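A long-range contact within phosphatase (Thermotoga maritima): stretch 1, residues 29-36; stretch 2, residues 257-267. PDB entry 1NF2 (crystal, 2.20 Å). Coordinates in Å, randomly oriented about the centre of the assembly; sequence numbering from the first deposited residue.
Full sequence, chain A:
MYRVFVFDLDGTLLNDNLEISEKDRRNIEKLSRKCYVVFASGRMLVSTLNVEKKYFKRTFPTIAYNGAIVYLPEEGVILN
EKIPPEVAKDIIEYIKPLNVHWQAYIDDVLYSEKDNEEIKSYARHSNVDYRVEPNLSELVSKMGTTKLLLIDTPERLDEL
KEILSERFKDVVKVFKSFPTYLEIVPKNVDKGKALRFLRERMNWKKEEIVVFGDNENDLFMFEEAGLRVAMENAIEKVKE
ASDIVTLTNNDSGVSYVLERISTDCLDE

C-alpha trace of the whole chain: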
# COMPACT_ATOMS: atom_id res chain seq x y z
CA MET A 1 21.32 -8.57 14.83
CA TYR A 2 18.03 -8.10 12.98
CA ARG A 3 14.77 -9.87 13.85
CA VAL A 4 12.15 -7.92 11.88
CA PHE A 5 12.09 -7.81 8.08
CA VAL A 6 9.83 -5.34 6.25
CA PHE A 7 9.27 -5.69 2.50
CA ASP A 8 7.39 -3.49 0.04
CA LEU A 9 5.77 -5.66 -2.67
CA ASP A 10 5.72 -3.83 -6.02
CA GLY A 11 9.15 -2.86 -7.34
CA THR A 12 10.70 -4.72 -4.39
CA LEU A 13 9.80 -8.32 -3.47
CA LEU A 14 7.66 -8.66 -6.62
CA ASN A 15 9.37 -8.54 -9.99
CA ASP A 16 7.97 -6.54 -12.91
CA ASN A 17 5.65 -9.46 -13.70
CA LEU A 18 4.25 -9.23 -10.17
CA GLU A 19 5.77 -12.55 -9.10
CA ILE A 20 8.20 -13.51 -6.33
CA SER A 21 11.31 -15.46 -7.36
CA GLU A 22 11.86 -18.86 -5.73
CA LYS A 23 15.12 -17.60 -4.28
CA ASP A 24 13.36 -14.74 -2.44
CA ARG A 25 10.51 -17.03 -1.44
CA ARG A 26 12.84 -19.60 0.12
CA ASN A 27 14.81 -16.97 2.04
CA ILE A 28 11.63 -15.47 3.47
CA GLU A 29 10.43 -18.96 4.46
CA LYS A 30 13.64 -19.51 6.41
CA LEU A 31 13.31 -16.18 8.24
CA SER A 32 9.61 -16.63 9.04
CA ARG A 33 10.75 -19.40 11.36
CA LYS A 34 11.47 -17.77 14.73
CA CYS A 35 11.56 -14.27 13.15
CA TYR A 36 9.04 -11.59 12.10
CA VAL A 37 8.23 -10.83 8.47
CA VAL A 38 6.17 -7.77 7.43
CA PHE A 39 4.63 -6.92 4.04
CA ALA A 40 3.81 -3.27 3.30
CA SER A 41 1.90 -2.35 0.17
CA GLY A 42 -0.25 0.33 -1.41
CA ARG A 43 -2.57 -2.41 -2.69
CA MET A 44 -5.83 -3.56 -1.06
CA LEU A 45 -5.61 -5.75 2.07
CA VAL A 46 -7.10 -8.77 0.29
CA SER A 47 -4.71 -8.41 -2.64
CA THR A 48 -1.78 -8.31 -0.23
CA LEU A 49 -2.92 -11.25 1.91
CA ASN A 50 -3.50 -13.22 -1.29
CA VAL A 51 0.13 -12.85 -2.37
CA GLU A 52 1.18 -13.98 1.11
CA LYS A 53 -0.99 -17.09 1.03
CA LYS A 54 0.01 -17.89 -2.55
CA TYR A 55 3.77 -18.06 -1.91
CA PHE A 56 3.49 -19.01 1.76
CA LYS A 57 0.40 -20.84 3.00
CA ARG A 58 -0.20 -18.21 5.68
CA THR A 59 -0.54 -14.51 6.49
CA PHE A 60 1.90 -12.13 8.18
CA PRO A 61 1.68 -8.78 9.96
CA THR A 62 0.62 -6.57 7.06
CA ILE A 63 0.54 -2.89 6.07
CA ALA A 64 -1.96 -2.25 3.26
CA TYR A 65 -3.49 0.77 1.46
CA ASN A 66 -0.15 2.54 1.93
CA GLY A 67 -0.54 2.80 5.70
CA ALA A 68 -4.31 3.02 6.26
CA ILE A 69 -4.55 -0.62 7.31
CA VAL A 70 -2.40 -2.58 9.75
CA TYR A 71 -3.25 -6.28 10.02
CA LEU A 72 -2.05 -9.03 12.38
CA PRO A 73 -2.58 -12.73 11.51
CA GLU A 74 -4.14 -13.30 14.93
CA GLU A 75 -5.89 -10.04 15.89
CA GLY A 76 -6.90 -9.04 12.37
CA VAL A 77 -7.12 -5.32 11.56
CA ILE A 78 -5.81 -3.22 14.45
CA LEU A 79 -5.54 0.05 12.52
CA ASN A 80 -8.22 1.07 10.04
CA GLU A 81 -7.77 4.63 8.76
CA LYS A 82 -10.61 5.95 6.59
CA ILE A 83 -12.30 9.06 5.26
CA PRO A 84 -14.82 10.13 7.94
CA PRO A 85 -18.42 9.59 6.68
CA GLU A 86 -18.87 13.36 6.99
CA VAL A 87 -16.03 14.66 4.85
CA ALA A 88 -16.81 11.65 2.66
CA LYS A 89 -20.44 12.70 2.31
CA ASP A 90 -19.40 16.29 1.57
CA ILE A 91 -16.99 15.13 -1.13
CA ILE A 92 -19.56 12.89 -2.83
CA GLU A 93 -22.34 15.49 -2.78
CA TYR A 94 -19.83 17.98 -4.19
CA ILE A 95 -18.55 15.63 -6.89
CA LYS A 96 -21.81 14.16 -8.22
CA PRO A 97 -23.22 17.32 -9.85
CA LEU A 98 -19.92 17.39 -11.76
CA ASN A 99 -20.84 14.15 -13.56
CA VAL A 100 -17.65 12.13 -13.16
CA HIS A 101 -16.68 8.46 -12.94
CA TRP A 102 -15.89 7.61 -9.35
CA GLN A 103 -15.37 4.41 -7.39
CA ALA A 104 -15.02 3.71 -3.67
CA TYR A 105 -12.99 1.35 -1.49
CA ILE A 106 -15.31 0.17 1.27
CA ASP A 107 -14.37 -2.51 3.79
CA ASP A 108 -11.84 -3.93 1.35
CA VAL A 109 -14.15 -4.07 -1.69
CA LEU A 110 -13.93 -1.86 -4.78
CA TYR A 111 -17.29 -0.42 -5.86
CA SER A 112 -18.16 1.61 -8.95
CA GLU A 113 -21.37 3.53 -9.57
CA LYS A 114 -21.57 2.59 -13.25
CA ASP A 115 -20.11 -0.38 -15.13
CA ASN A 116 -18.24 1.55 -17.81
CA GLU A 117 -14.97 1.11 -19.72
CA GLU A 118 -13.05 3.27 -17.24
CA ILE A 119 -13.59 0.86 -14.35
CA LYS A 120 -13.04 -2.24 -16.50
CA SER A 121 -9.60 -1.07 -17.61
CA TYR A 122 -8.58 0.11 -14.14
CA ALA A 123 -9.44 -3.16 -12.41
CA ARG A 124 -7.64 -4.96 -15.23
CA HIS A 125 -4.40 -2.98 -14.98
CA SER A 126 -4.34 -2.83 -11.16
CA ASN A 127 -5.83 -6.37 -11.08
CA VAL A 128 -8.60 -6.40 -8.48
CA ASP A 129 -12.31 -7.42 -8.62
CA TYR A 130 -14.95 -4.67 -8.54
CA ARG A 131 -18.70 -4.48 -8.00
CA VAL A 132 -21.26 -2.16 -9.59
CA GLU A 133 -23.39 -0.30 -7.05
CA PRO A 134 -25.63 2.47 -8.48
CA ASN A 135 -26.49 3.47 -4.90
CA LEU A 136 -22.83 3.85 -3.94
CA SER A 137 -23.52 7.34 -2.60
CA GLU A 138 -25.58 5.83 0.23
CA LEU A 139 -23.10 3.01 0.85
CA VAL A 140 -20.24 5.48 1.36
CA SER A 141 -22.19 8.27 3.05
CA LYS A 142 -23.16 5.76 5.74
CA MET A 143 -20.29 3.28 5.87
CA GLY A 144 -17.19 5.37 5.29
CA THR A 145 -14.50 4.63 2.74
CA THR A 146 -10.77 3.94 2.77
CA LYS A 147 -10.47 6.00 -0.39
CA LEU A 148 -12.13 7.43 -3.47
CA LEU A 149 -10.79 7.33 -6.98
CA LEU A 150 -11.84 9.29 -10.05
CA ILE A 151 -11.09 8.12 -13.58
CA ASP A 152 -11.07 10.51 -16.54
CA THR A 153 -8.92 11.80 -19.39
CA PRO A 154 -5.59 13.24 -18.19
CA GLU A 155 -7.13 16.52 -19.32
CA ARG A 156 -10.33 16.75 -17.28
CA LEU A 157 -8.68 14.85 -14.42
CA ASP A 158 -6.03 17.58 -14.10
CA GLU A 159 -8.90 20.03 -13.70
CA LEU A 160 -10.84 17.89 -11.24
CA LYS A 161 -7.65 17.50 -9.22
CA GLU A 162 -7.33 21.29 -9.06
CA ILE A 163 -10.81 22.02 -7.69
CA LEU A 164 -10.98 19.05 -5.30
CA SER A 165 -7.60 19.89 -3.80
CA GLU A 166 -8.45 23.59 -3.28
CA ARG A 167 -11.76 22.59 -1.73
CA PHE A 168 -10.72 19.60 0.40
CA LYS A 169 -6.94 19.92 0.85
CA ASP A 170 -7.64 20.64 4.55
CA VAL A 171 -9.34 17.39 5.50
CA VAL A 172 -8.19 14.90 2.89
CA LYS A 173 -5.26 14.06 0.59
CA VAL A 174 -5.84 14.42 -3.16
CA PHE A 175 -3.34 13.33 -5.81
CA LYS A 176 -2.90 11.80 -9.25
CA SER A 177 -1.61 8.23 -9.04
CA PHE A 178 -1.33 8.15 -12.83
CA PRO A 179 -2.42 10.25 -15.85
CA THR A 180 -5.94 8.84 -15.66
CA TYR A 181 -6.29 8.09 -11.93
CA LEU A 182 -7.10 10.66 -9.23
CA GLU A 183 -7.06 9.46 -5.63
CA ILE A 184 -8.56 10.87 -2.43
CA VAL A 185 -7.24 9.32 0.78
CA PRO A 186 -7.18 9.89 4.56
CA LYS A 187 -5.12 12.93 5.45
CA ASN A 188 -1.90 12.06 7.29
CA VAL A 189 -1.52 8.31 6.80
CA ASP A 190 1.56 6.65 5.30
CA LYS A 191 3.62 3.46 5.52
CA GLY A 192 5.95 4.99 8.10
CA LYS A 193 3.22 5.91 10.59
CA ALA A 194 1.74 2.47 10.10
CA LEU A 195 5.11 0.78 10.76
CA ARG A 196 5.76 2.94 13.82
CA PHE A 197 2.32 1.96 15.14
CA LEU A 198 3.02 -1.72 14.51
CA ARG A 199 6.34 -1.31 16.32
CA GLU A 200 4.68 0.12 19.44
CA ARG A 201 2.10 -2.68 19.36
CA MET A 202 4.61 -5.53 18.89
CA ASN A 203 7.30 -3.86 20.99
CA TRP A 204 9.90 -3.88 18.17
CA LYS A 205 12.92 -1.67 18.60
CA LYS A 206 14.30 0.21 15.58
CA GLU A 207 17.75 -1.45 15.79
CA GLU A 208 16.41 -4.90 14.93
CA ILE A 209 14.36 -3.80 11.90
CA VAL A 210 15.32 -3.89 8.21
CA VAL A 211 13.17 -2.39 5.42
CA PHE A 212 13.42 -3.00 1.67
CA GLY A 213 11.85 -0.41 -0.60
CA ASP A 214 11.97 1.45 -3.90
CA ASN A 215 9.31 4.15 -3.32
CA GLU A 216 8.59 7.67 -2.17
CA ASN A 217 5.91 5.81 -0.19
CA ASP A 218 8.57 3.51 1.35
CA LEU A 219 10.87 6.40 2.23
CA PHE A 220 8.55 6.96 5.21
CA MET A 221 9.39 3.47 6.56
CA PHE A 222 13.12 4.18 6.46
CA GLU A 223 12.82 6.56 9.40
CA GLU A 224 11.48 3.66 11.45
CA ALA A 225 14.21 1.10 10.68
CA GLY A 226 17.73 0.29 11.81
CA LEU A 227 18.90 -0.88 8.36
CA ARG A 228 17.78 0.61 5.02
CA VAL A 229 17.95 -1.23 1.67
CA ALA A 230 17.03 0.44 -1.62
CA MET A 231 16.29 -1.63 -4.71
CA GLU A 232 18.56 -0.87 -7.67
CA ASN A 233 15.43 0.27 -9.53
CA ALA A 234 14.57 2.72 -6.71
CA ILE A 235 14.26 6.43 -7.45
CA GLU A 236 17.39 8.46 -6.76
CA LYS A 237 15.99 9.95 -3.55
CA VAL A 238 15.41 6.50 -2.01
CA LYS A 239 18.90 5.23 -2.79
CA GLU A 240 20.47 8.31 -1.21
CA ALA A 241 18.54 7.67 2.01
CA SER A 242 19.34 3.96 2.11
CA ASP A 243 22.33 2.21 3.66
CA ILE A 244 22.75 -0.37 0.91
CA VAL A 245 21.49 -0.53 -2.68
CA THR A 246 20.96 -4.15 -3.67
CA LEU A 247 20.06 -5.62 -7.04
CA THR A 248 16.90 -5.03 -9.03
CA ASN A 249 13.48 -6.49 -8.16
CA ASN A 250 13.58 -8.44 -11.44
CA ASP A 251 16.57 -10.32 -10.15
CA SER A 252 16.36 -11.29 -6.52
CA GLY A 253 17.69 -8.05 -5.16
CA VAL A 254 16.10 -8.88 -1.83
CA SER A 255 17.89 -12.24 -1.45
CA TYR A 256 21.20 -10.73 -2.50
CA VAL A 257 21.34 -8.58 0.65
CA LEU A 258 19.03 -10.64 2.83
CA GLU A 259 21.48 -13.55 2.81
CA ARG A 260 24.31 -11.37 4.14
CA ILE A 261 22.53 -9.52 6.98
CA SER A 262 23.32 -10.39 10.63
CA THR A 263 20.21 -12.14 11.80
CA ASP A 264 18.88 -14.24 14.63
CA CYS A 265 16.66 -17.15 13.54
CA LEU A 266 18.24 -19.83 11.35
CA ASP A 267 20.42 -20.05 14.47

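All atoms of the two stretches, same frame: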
# COMPACT_ATOMS: atom_id res chain seq x y z
N GLU A 29 10.87 -17.77 3.73
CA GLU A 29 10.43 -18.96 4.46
C GLU A 29 11.37 -19.27 5.62
O GLU A 29 10.92 -19.55 6.73
CB GLU A 29 10.38 -20.18 3.52
CG GLU A 29 9.02 -20.44 2.90
CD GLU A 29 8.00 -20.91 3.93
OE1 GLU A 29 6.82 -21.09 3.56
OE2 GLU A 29 8.39 -21.10 5.10
N LYS A 30 12.67 -19.23 5.37
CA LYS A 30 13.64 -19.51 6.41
C LYS A 30 13.57 -18.50 7.56
O LYS A 30 13.66 -18.86 8.74
CB LYS A 30 15.05 -19.54 5.81
CG LYS A 30 15.28 -20.71 4.85
CD LYS A 30 16.58 -20.55 4.08
CE LYS A 30 17.77 -20.42 5.01
NZ LYS A 30 19.03 -20.19 4.26
N LEU A 31 13.41 -17.22 7.22
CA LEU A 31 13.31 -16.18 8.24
C LEU A 31 12.04 -16.29 9.06
O LEU A 31 12.07 -16.16 10.29
CB LEU A 31 13.34 -14.79 7.60
CG LEU A 31 14.65 -14.24 7.05
CD1 LEU A 31 14.41 -12.85 6.47
CD2 LEU A 31 15.68 -14.18 8.17
N SER A 32 10.92 -16.54 8.39
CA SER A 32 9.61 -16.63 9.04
C SER A 32 9.62 -17.59 10.22
O SER A 32 8.72 -17.56 11.06
CB SER A 32 8.55 -17.07 8.04
OG SER A 32 8.64 -18.45 7.78
N ARG A 33 10.62 -18.46 10.27
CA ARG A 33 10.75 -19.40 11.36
C ARG A 33 11.53 -18.67 12.45
O ARG A 33 12.68 -18.29 12.25
CB ARG A 33 11.50 -20.65 10.91
CG ARG A 33 11.78 -21.65 12.03
CD ARG A 33 10.50 -22.13 12.69
NE ARG A 33 10.79 -23.14 13.72
CZ ARG A 33 9.86 -23.75 14.45
NH1 ARG A 33 8.58 -23.46 14.27
NH2 ARG A 33 10.22 -24.65 15.36
N LYS A 34 10.88 -18.47 13.59
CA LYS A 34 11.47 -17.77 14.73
C LYS A 34 11.49 -16.25 14.59
O LYS A 34 11.47 -15.55 15.61
CB LYS A 34 12.91 -18.28 14.99
CG LYS A 34 13.71 -17.41 15.94
CD LYS A 34 15.09 -17.98 16.24
CE LYS A 34 15.07 -18.97 17.40
NZ LYS A 34 14.15 -20.12 17.18
N CYS A 35 11.52 -15.72 13.36
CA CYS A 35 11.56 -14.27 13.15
C CYS A 35 10.29 -13.64 12.53
O CYS A 35 9.45 -14.33 11.98
CB CYS A 35 12.79 -13.88 12.33
SG CYS A 35 14.35 -13.85 13.28
N TYR A 36 10.19 -12.32 12.62
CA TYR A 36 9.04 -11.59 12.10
C TYR A 36 9.19 -11.01 10.70
O TYR A 36 10.13 -10.26 10.42
CB TYR A 36 8.69 -10.44 13.05
CG TYR A 36 8.21 -10.89 14.41
CD1 TYR A 36 6.88 -11.28 14.60
CD2 TYR A 36 9.07 -10.91 15.50
CE1 TYR A 36 6.43 -11.68 15.85
CE2 TYR A 36 8.62 -11.31 16.76
CZ TYR A 36 7.30 -11.69 16.92
OH TYR A 36 6.84 -12.08 18.15
N VAL A 257 20.92 -9.25 -0.58
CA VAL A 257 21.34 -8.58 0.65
C VAL A 257 20.84 -9.34 1.87
O VAL A 257 21.53 -9.45 2.88
CB VAL A 257 20.80 -7.12 0.72
CG1 VAL A 257 20.89 -6.58 2.15
CG2 VAL A 257 21.59 -6.23 -0.22
N LEU A 258 19.64 -9.89 1.75
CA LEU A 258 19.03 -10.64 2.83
C LEU A 258 19.93 -11.77 3.34
O LEU A 258 20.01 -12.01 4.54
CB LEU A 258 17.69 -11.20 2.37
CG LEU A 258 16.76 -11.81 3.41
CD1 LEU A 258 16.53 -10.84 4.57
CD2 LEU A 258 15.44 -12.16 2.72
N GLU A 259 20.60 -12.45 2.42
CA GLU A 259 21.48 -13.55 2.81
C GLU A 259 22.73 -13.12 3.56
O GLU A 259 23.37 -13.94 4.21
CB GLU A 259 21.89 -14.36 1.57
CG GLU A 259 20.74 -14.81 0.72
CD GLU A 259 21.17 -15.71 -0.42
OE1 GLU A 259 22.19 -15.39 -1.06
OE2 GLU A 259 20.48 -16.71 -0.68
N ARG A 260 23.10 -11.84 3.47
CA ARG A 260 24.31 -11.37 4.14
C ARG A 260 24.08 -10.62 5.47
O ARG A 260 25.03 -10.36 6.22
CB ARG A 260 25.11 -10.46 3.20
CG ARG A 260 25.39 -11.03 1.80
CD ARG A 260 25.82 -12.51 1.80
NE ARG A 260 26.97 -12.80 2.66
CZ ARG A 260 27.52 -14.01 2.80
NH1 ARG A 260 27.02 -15.04 2.13
NH2 ARG A 260 28.55 -14.20 3.62
N ILE A 261 22.83 -10.27 5.76
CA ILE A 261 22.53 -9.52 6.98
C ILE A 261 22.61 -10.34 8.27
O ILE A 261 22.18 -11.49 8.31
CB ILE A 261 21.13 -8.84 6.88
CG1 ILE A 261 20.57 -8.57 8.27
CG2 ILE A 261 20.19 -9.70 6.07
CD1 ILE A 261 19.22 -7.94 8.24
N SER A 262 23.18 -9.73 9.32
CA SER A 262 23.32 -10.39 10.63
C SER A 262 21.94 -10.60 11.21
O SER A 262 21.26 -9.63 11.58
CB SER A 262 24.14 -9.55 11.60
OG SER A 262 25.45 -9.34 11.12
N THR A 263 21.54 -11.85 11.31
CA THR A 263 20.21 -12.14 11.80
C THR A 263 20.12 -13.29 12.78
O THR A 263 20.90 -14.24 12.72
CB THR A 263 19.29 -12.46 10.63
OG1 THR A 263 18.08 -13.04 11.12
CG2 THR A 263 19.94 -13.45 9.69
N ASP A 264 19.15 -13.18 13.68
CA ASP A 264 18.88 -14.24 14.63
C ASP A 264 18.23 -15.30 13.75
O ASP A 264 18.53 -15.36 12.56
CB ASP A 264 17.91 -13.76 15.71
CG ASP A 264 18.58 -13.58 17.06
OD1 ASP A 264 19.58 -12.83 17.14
OD2 ASP A 264 18.11 -14.18 18.05
N CYS A 265 17.32 -16.08 14.31
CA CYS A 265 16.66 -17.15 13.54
C CYS A 265 17.69 -17.91 12.70
O CYS A 265 18.86 -17.52 12.64
CB CYS A 265 15.55 -16.58 12.65
SG CYS A 265 15.69 -14.84 12.12
N LEU A 266 17.28 -19.01 12.08
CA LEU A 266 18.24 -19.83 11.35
C LEU A 266 19.44 -20.19 12.23
O LEU A 266 20.41 -20.80 11.76
CB LEU A 266 18.73 -19.02 10.14
CG LEU A 266 17.73 -18.25 9.30
CD1 LEU A 266 18.46 -17.45 8.22
CD2 LEU A 266 16.74 -19.20 8.69
N ASP A 267 19.36 -19.81 13.50
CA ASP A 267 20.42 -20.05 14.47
C ASP A 267 21.66 -19.23 14.12
O ASP A 267 22.79 -19.73 14.16
CB ASP A 267 20.77 -21.54 14.52
CG ASP A 267 19.67 -22.38 15.14
OD1 ASP A 267 19.85 -23.61 15.22
OD2 ASP A 267 18.64 -21.80 15.56

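The contact is anchored by a covalent link, a disulfide between Cys35 and Cys265 that ties the C-terminal tail to a segment some 230 residues earlier in the chain. The SG atoms of Cys35 and Cys265 lie 2.0 Å apart, and a chi3 of -90° places the bridge at the torsion favoured by disulfides. Cys35 adopts the m rotamer, whereas chi1 of Cys265, at 26°, falls between wells; Cys265 is poorly ordered, so this angle deserves caution.

Apolar packing centres on Leu31. CD1 of Leu31 meets CD1 of Leu258 at 3.5 Å, while CD2 of Leu31 lies 4.0 Å from SG of Cys265 and 4.3 Å from CD1 of Leu266. The buried leucine thus spans the helical and tail parts of the second stretch and packs against the disulfide itself.

Other close approaches pair side chain with backbone. CD of Lys34 approaches CA of Cys265 to 3.2 Å, the middle of its aliphatic chain packing against Cys265. At a separate site, CD2 of Leu266 sits 3.1 Å from O of Lys30, a tight approach involving another poorly ordered residue.

No hydrogen bond crosses between the stretches. Two side-chain hydrogen bonds lie within the stretches: Ser32 OG donates to Glu29 O (2.7 Å), and Thr263 OG1 to Asp264 O (2.8 Å).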